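Side-chain contacts in RTX toxin RtxA (Vibrio vulnificus MO6-24/O, PDB 6IMP), which probably acts as a hydrolase within a virulence toxin, through an alpha/beta hydrolase-fold domain: residues G51-T54 against Q55-D59; Y190-N194 against G195-S199; A223-V226 against G227-K231. All blocks are in the same frame, centred on the assembly; numbering follows the deposited sequence.

Contact 1 of 3, residues G51-T54 against Q55-D59; sequences GEIT and QTLLD
I53 and L57 meet one turn apart at the start of helix 52-63, with G51 at the N-cap position. CG2 of I53 faces CG of L57 at 4.2 Å, an apolar i to i+4 pair on an exposed face. The L57 side chain turns back along the helix. CG of L57 lies anti to its own carbonyl carbon (chi1 -63°) and comes to 3.3 Å from I53 O. The same oxygen accepts L57 N. T56 stands beside this pair. Its OG1 sits between its backbone N and carbonyl carbon and leans back over the previous turn. There T56 OG1 lies near two backbone oxygens, I53 O at 2.7 Å and E52 O at 3.0 Å. T54 and L58 form the buried side. CG2 of T54 is 4.2 Å from CD1 of L58, and L58 also packs on helix 112-124 and strand 78-84. E114 of helix 112-124 takes hydrogen bonds from both G51 N and T54 OG1, tying the first turn to that helix. Q55 bends off to hydrogen bond Y82 through NE2. The backbone N of Q55 closes the first turn on G51 O at 3.0 Å.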
ATOM      1  N   GLY A  51       2.285 -15.867  -8.976  1.00 88.29           N
ATOM      2  CA  GLY A  51       3.119 -16.577  -9.943  1.00 91.69           C
ATOM      3  C   GLY A  51       3.867 -17.747  -9.333  1.00 96.16           C
ATOM      4  O   GLY A  51       4.076 -17.811  -8.115  1.00 76.36           O
ATOM      5  N   GLU A  52       4.272 -18.678 -10.186  1.00107.25           N
ATOM      6  CA  GLU A  52       4.869 -19.921  -9.719  1.00110.06           C
ATOM      7  C   GLU A  52       6.207 -19.676  -9.017  1.00 97.22           C
ATOM      8  O   GLU A  52       6.460 -20.208  -7.936  1.00 98.34           O
ATOM      9  CB  GLU A  52       5.049 -20.902 -10.873  1.00124.46           C
ATOM     10  CG  GLU A  52       5.094 -22.352 -10.417  1.00138.61           C
ATOM     11  CD  GLU A  52       4.672 -23.312 -11.502  1.00143.70           C
ATOM     12  OE1 GLU A  52       3.482 -23.698 -11.525  1.00141.88           O
ATOM     13  OE2 GLU A  52       5.526 -23.663 -12.343  1.00148.95           O
ATOM     14  N   ILE A  53       7.046 -18.854  -9.633  1.00 79.48           N
ATOM     15  CA  ILE A  53       8.341 -18.506  -9.056  1.00 84.53           C
ATOM     16  C   ILE A  53       8.150 -17.779  -7.731  1.00 83.21           C
ATOM     17  O   ILE A  53       8.803 -18.091  -6.737  1.00 80.06           O
ATOM     18  CB  ILE A  53       9.156 -17.618 -10.015  1.00 95.76           C
ATOM     19  CG1 ILE A  53       9.474 -18.387 -11.308  1.00 99.79           C
ATOM     20  CG2 ILE A  53      10.447 -17.133  -9.350  1.00 93.16           C
ATOM     21  CD1 ILE A  53       9.533 -17.514 -12.542  1.00 97.83           C
ATOM     22  N   THR A  54       7.238 -16.814  -7.730  1.00 87.45           N
ATOM     23  CA  THR A  54       6.956 -16.021  -6.539  1.00 90.12           C
ATOM     24  C   THR A  54       6.581 -16.928  -5.379  1.00 83.75           C
ATOM     25  O   THR A  54       7.041 -16.730  -4.254  1.00 83.77           O
ATOM     26  CB  THR A  54       5.810 -15.019  -6.786  1.00 90.20           C
ATOM     27  OG1 THR A  54       6.015 -14.358  -8.043  1.00 90.67           O
ATOM     28  CG2 THR A  54       5.753 -13.975  -5.670  1.00 88.50           C
ATOM     29  N   GLN A  55       5.767 -17.937  -5.675  1.00 84.28           N
ATOM     30  CA  GLN A  55       5.261 -18.849  -4.654  1.00 90.38           C
ATOM     31  C   GLN A  55       6.404 -19.701  -4.109  1.00 91.25           C
ATOM     32  O   GLN A  55       6.624 -19.747  -2.897  1.00 78.41           O
ATOM     33  CB  GLN A  55       4.132 -19.735  -5.224  1.00 86.64           C
ATOM     34  CG  GLN A  55       3.351 -20.564  -4.197  1.00 81.73           C
ATOM     35  CD  GLN A  55       2.969 -19.789  -2.941  1.00 84.01           C
ATOM     36  OE1 GLN A  55       1.879 -19.214  -2.855  1.00 91.77           O
ATOM     37  NE2 GLN A  55       3.865 -19.776  -1.955  1.00 76.82           N
ATOM     38  N   THR A  56       7.166 -20.316  -5.016  1.00 93.62           N
ATOM     39  CA  THR A  56       8.295 -21.175  -4.638  1.00 94.18           C
ATOM     40  C   THR A  56       9.272 -20.419  -3.718  1.00 91.51           C
ATOM     41  O   THR A  56       9.588 -20.892  -2.622  1.00 91.99           O
ATOM     42  CB  THR A  56       9.036 -21.749  -5.875  1.00 90.33           C
ATOM     43  OG1 THR A  56       9.254 -20.714  -6.834  1.00111.16           O
ATOM     44  CG2 THR A  56       8.227 -22.849  -6.531  1.00 88.89           C
ATOM     45  N   LEU A  57       9.679 -19.219  -4.129  1.00 77.20           N
ATOM     46  CA  LEU A  57      10.518 -18.365  -3.279  1.00 86.12           C
ATOM     47  C   LEU A  57       9.920 -18.163  -1.881  1.00 89.91           C
ATOM     48  O   LEU A  57      10.655 -17.978  -0.904  1.00 80.66           O
ATOM     49  CB  LEU A  57      10.729 -16.997  -3.925  1.00 91.81           C
ATOM     50  CG  LEU A  57      11.458 -16.907  -5.265  1.00 93.81           C
ATOM     51  CD1 LEU A  57      11.576 -15.432  -5.648  1.00 97.97           C
ATOM     52  CD2 LEU A  57      12.825 -17.579  -5.224  1.00 87.15           C
ATOM     53  N   LEU A  58       8.588 -18.145  -1.812  1.00 96.12           N
ATOM     54  CA  LEU A  58       7.853 -17.947  -0.554  1.00 95.37           C
ATOM     55  C   LEU A  58       7.730 -19.218   0.262  1.00 90.72           C
ATOM     56  O   LEU A  58       7.723 -19.164   1.485  1.00 94.65           O
ATOM     57  CB  LEU A  58       6.442 -17.423  -0.834  1.00102.23           C
ATOM     58  CG  LEU A  58       6.305 -15.937  -1.155  1.00101.44           C
ATOM     59  CD1 LEU A  58       5.006 -15.692  -1.903  1.00100.40           C
ATOM     60  CD2 LEU A  58       6.365 -15.095   0.111  1.00 93.90           C
ATOM     61  N   ASP A  59       7.520 -20.341  -0.420  1.00100.73           N
ATOM     62  CA  ASP A  59       7.519 -21.659   0.223  1.00103.76           C
ATOM     63  C   ASP A  59       8.862 -21.895   0.889  1.00107.51           C
ATOM     64  O   ASP A  59       8.937 -22.240   2.073  1.00 88.63           O
ATOM     65  CB  ASP A  59       7.279 -22.765  -0.812  1.00105.69           C
ATOM     66  CG  ASP A  59       5.856 -22.798  -1.314  1.00105.15           C
ATOM     67  OD1 ASP A  59       4.987 -22.147  -0.694  1.00110.08           O
ATOM     68  OD2 ASP A  59       5.605 -23.481  -2.330  1.00101.30           O
TER

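Contact 2 of 3, residues Y190-N194 against G195-S199; sequences YAAQN and GQAVS
A191 and Q196 meet at a Schellman motif that ends helix 180-192. Q196 N donates to A191 O, and G195 N gives a weaker bond to A192 O at 3.2 Å. G195 takes the left-handed helical conformation (phi 46°, psi 38°), as the C-prime residue of a Schellman motif usually does. A type I turn runs from A192 to G195. The tight part is built round the buried A191 and the Q196 chain. CB of A191 is 3.7 Å from Q196 O, and A191 also touches F158 of helix 147-164. Q196 packs on F158, V162, P169 and N13. Nearby, CB of A192 meets CB of A197 at 3.8 Å, bringing the outgoing chain back against the last helical turn.

N194 has CG anti to its backbone N (chi1 180°), and its side chain runs alongside that of Q196 in the same direction. The two amide planes are turned 76° apart. Q196 NE2 donates to N194 OD1, though the modelled length of 2.5 Å is doubtful. The Y190 ring crosses the Q196 amide obliquely, with Y190 OH 3.8 Å from Q196 NE2. The solvent side is the outer rim of the turn, where Q193 and G195 are exposed. The backbone bonds of the motif finish the helix, and the neutral amide pair would add a side-chain link that probably steadies the turn at a partly solvent-facing edge.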
ATOM      1  N   TYR A 190      -4.872   8.096  10.982  1.00 76.27           N
ATOM      2  CA  TYR A 190      -5.549   7.355  12.030  1.00 79.87           C
ATOM      3  C   TYR A 190      -4.619   6.979  13.203  1.00 83.19           C
ATOM      4  O   TYR A 190      -5.038   7.043  14.354  1.00 88.20           O
ATOM      5  CB  TYR A 190      -6.242   6.114  11.447  1.00 76.93           C
ATOM      6  CG  TYR A 190      -6.502   5.012  12.445  1.00 70.25           C
ATOM      7  CD1 TYR A 190      -5.546   4.052  12.691  1.00 78.69           C
ATOM      8  CD2 TYR A 190      -7.699   4.932  13.133  1.00 74.99           C
ATOM      9  CE1 TYR A 190      -5.768   3.029  13.599  1.00 92.54           C
ATOM     10  CE2 TYR A 190      -7.930   3.920  14.056  1.00 80.36           C
ATOM     11  CZ  TYR A 190      -6.959   2.966  14.280  1.00 85.62           C
ATOM     12  OH  TYR A 190      -7.157   1.944  15.181  1.00 93.47           O
ATOM     13  N   ALA A 191      -3.369   6.620  12.919  1.00 91.87           N
ATOM     14  CA  ALA A 191      -2.462   6.116  13.968  1.00 93.46           C
ATOM     15  C   ALA A 191      -2.040   7.207  14.941  1.00 94.14           C
ATOM     16  O   ALA A 191      -1.984   6.981  16.152  1.00 85.15           O
ATOM     17  CB  ALA A 191      -1.236   5.464  13.357  1.00 93.46           C
ATOM     18  N   ALA A 192      -1.743   8.387  14.406  1.00 96.09           N
ATOM     19  CA  ALA A 192      -1.369   9.539  15.230  1.00 99.19           C
ATOM     20  C   ALA A 192      -2.602  10.124  15.900  1.00 99.94           C
ATOM     21  O   ALA A 192      -2.552  10.600  17.038  1.00 98.73           O
ATOM     22  CB  ALA A 192      -0.681  10.594  14.379  1.00100.72           C
ATOM     23  N   GLN A 193      -3.713  10.060  15.178  1.00100.67           N
ATOM     24  CA  GLN A 193      -5.021  10.487  15.678  1.00100.31           C
ATOM     25  C   GLN A 193      -5.625   9.594  16.759  1.00 87.40           C
ATOM     26  O   GLN A 193      -6.629   9.943  17.365  1.00 89.61           O
ATOM     27  CB  GLN A 193      -5.988  10.593  14.503  1.00105.51           C
ATOM     28  CG  GLN A 193      -5.902  11.946  13.836  1.00107.44           C
ATOM     29  CD  GLN A 193      -6.631  13.000  14.639  1.00105.97           C
ATOM     30  OE1 GLN A 193      -7.370  12.679  15.579  1.00 86.06           O
ATOM     31  NE2 GLN A 193      -6.425  14.264  14.286  1.00109.14           N
ATOM     32  N   ASN A 194      -5.009   8.444  16.981  1.00 85.82           N
ATOM     33  CA  ASN A 194      -5.464   7.480  17.963  1.00 91.54           C
ATOM     34  C   ASN A 194      -4.305   7.202  18.910  1.00 93.23           C
ATOM     35  O   ASN A 194      -4.225   6.141  19.531  1.00 88.82           O
ATOM     36  CB  ASN A 194      -5.892   6.200  17.232  1.00103.84           C
ATOM     37  CG  ASN A 194      -6.378   5.114  18.165  1.00103.46           C
ATOM     38  OD1 ASN A 194      -6.158   3.928  17.919  1.00109.03           O
ATOM     39  ND2 ASN A 194      -7.039   5.509  19.240  1.00110.73           N
ATOM     40  N   GLY A 195      -3.395   8.174  18.991  1.00107.79           N
ATOM     41  CA  GLY A 195      -2.181   8.082  19.811  1.00107.55           C
ATOM     42  C   GLY A 195      -1.415   6.779  19.694  1.00106.09           C
ATOM     43  O   GLY A 195      -0.901   6.270  20.690  1.00110.84           O
ATOM     44  N   GLN A 196      -1.354   6.234  18.480  1.00101.84           N
ATOM     45  CA  GLN A 196      -0.453   5.121  18.176  1.00 99.11           C
ATOM     46  C   GLN A 196       0.511   5.485  17.029  1.00101.79           C
ATOM     47  O   GLN A 196       0.905   4.614  16.259  1.00113.25           O
ATOM     48  CB  GLN A 196      -1.228   3.840  17.804  1.00 96.35           C
ATOM     49  CG  GLN A 196      -2.550   3.585  18.518  1.00 96.68           C
ATOM     50  CD  GLN A 196      -3.124   2.206  18.181  1.00104.57           C
ATOM     51  OE1 GLN A 196      -2.417   1.198  18.248  1.00110.34           O
ATOM     52  NE2 GLN A 196      -4.402   2.161  17.801  1.00101.53           N
ATOM     53  N   ALA A 197       0.913   6.757  16.951  1.00102.44           N
ATOM     54  CA  ALA A 197       1.692   7.302  15.801  1.00104.44           C
ATOM     55  C   ALA A 197       2.928   6.487  15.345  1.00104.45           C
ATOM     56  O   ALA A 197       3.636   5.878  16.144  1.00102.58           O
ATOM     57  CB  ALA A 197       2.108   8.739  16.082  1.00102.21           C
ATOM     58  N   VAL A 198       3.208   6.575  14.049  1.00109.32           N
ATOM     59  CA  VAL A 198       4.158   5.691  13.366  1.00107.64           C
ATOM     60  C   VAL A 198       5.498   6.429  13.212  1.00107.37           C
ATOM     61  O   VAL A 198       5.525   7.658  13.255  1.00109.97           O
ATOM     62  CB  VAL A 198       3.574   5.248  11.991  1.00102.51           C
ATOM     63  CG1 VAL A 198       3.660   6.362  10.951  1.00 95.00           C
ATOM     64  CG2 VAL A 198       4.238   3.973  11.495  1.00103.08           C
ATOM     65  N   SER A 199       6.604   5.695  13.082  1.00100.57           N
ATOM     66  CA  SER A 199       7.931   6.336  13.001  1.00 98.44           C
ATOM     67  C   SER A 199       8.155   7.090  11.697  1.00 96.12           C
ATOM     68  O   SER A 199       9.025   7.959  11.629  1.00100.87           O
ATOM     69  CB  SER A 199       9.065   5.333  13.195  1.00107.02           C
ATOM     70  OG  SER A 199      10.299   6.014  13.361  1.00106.06           O
TER

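Contact 3 of 3, residues A223-V226 against G227-K231; sequences AGIV and GAIAK
I225 and I229 make the main side-chain contact in the first turns of helix 224-232, an i to i+4 pair of isoleucines. A223 stands just before the helix, and A223 O accepts V226 N at 2.7 Å. G224 follows, and its O receives A228 N. CB of A228 also lies close to G224 O, at 3.3 Å. I225 comes next. Its CG1 is anti to the backbone N (chi1 172°), and the side chain stands outward from the helix. I229 bends back to meet it, because its CG1 is anti to its own carbonyl carbon (chi1 -69°) and carries CD1 toward the preceding turn. CD1 of I225 and CD1 of I229 are modelled 3.4 Å apart. The two side chains lie side by side and point the same way, methyl end against methyl end. The backbone runs along with them, since I225 O accepts I229 N. V226 closes the segment. Its O takes a bond from A230 N, and CB of A230 sits near this same oxygen. This is ordinary helical packing at the surface. The helix lies in the part of the chain between strands 200-204 and 252-256, and I229 packs on F35 and L36 of helix 31-41.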
ATOM      1  N   ALA A 223     -11.599  11.333 -25.328  1.00142.99           N
ATOM      2  CA  ALA A 223     -13.058  11.258 -25.321  1.00145.34           C
ATOM      3  C   ALA A 223     -13.591  11.499 -23.910  1.00142.14           C
ATOM      4  O   ALA A 223     -13.219  10.795 -22.972  1.00147.46           O
ATOM      5  CB  ALA A 223     -13.523   9.908 -25.845  1.00150.42           C
ATOM      6  N   GLY A 224     -14.459  12.500 -23.776  1.00138.56           N
ATOM      7  CA  GLY A 224     -14.901  13.006 -22.468  1.00123.79           C
ATOM      8  C   GLY A 224     -15.447  11.935 -21.540  1.00115.97           C
ATOM      9  O   GLY A 224     -15.538  12.151 -20.333  1.00109.72           O
ATOM     10  N   ILE A 225     -15.828  10.789 -22.111  1.00107.07           N
ATOM     11  CA  ILE A 225     -16.064   9.548 -21.341  1.00107.81           C
ATOM     12  C   ILE A 225     -14.995   9.320 -20.265  1.00107.52           C
ATOM     13  O   ILE A 225     -15.310   9.034 -19.091  1.00 86.73           O
ATOM     14  CB  ILE A 225     -16.170   8.293 -22.260  1.00101.65           C
ATOM     15  CG1 ILE A 225     -16.209   7.010 -21.427  1.00 96.20           C
ATOM     16  CG2 ILE A 225     -15.020   8.200 -23.253  1.00106.23           C
ATOM     17  CD1 ILE A 225     -17.416   6.909 -20.519  1.00 92.75           C
ATOM     18  N   VAL A 226     -13.742   9.501 -20.679  1.00105.50           N
ATOM     19  CA  VAL A 226     -12.584   9.435 -19.796  1.00103.46           C
ATOM     20  C   VAL A 226     -12.658  10.560 -18.785  1.00 95.07           C
ATOM     21  O   VAL A 226     -12.426  10.364 -17.598  1.00 81.87           O
ATOM     22  CB  VAL A 226     -11.281   9.619 -20.599  1.00111.80           C
ATOM     23  CG1 VAL A 226     -10.084   9.750 -19.667  1.00114.57           C
ATOM     24  CG2 VAL A 226     -11.080   8.469 -21.586  1.00115.05           C
ATOM     25  N   GLY A 227     -12.927  11.756 -19.292  1.00100.51           N
ATOM     26  CA  GLY A 227     -13.035  12.940 -18.461  1.00100.56           C
ATOM     27  C   GLY A 227     -14.173  12.833 -17.472  1.00102.49           C
ATOM     28  O   GLY A 227     -14.113  13.413 -16.386  1.00104.51           O
ATOM     29  N   ALA A 228     -15.212  12.091 -17.852  1.00 96.21           N
ATOM     30  CA  ALA A 228     -16.406  11.942 -17.027  1.00 95.64           C
ATOM     31  C   ALA A 228     -16.102  11.031 -15.852  1.00 94.50           C
ATOM     32  O   ALA A 228     -16.406  11.348 -14.697  1.00 82.71           O
ATOM     33  CB  ALA A 228     -17.549  11.367 -17.852  1.00 96.84           C
ATOM     34  N   ILE A 229     -15.502   9.890 -16.159  1.00 91.03           N
ATOM     35  CA  ILE A 229     -15.149   8.930 -15.136  1.00 82.69           C
ATOM     36  C   ILE A 229     -14.060   9.498 -14.235  1.00 77.20           C
ATOM     37  O   ILE A 229     -14.127   9.360 -13.008  1.00 79.21           O
ATOM     38  CB  ILE A 229     -14.706   7.606 -15.765  1.00 80.75           C
ATOM     39  CG1 ILE A 229     -15.917   6.924 -16.411  1.00 78.56           C
ATOM     40  CG2 ILE A 229     -14.068   6.700 -14.717  1.00 79.07           C
ATOM     41  CD1 ILE A 229     -15.589   6.193 -17.694  1.00 79.28           C
ATOM     42  N   ALA A 230     -13.078  10.159 -14.837  1.00 67.28           N
ATOM     43  CA  ALA A 230     -12.050  10.841 -14.065  1.00 76.15           C
ATOM     44  C   ALA A 230     -12.673  11.840 -13.095  1.00 83.48           C
ATOM     45  O   ALA A 230     -12.329  11.857 -11.919  1.00 86.19           O
ATOM     46  CB  ALA A 230     -11.061  11.531 -14.976  1.00 79.82           C
ATOM     47  N   LYS A 231     -13.613  12.645 -13.588  1.00 93.49           N
ATOM     48  CA  LYS A 231     -14.342  13.601 -12.742  1.00 99.04           C
ATOM     49  C   LYS A 231     -15.218  12.891 -11.719  1.00 91.34           C
ATOM     50  O   LYS A 231     -15.267  13.290 -10.551  1.00 90.13           O
ATOM     51  CB  LYS A 231     -15.213  14.549 -13.583  1.00114.57           C
ATOM     52  CG  LYS A 231     -14.519  15.838 -14.017  1.00130.19           C
ATOM     53  CD  LYS A 231     -14.949  17.044 -13.180  1.00138.06           C
ATOM     54  CE  LYS A 231     -14.331  18.341 -13.691  1.00138.18           C
ATOM     55  NZ  LYS A 231     -12.888  18.444 -13.341  1.00145.09           N
TER

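How the contacts relate
The three contacts are separate and follow one another along the chain. Contact 1 starts helix 52-63, contact 2 ends helix 180-192, and contact 3 lies in the first turns of helix 224-232. The centres of contact 1 and contact 2 are about 34 Å apart, on opposite sides of the chain's centre. The centres of contact 1 and contact 3 are about 39 Å apart. Between the centres of contact 2 and contact 3 the distance is about 37 Å. The helix that contact 2 closes begins beside a GxSxG sequence resembling a nucleophile elbow, so contact 2 marks the far end of that helix from the probable active site.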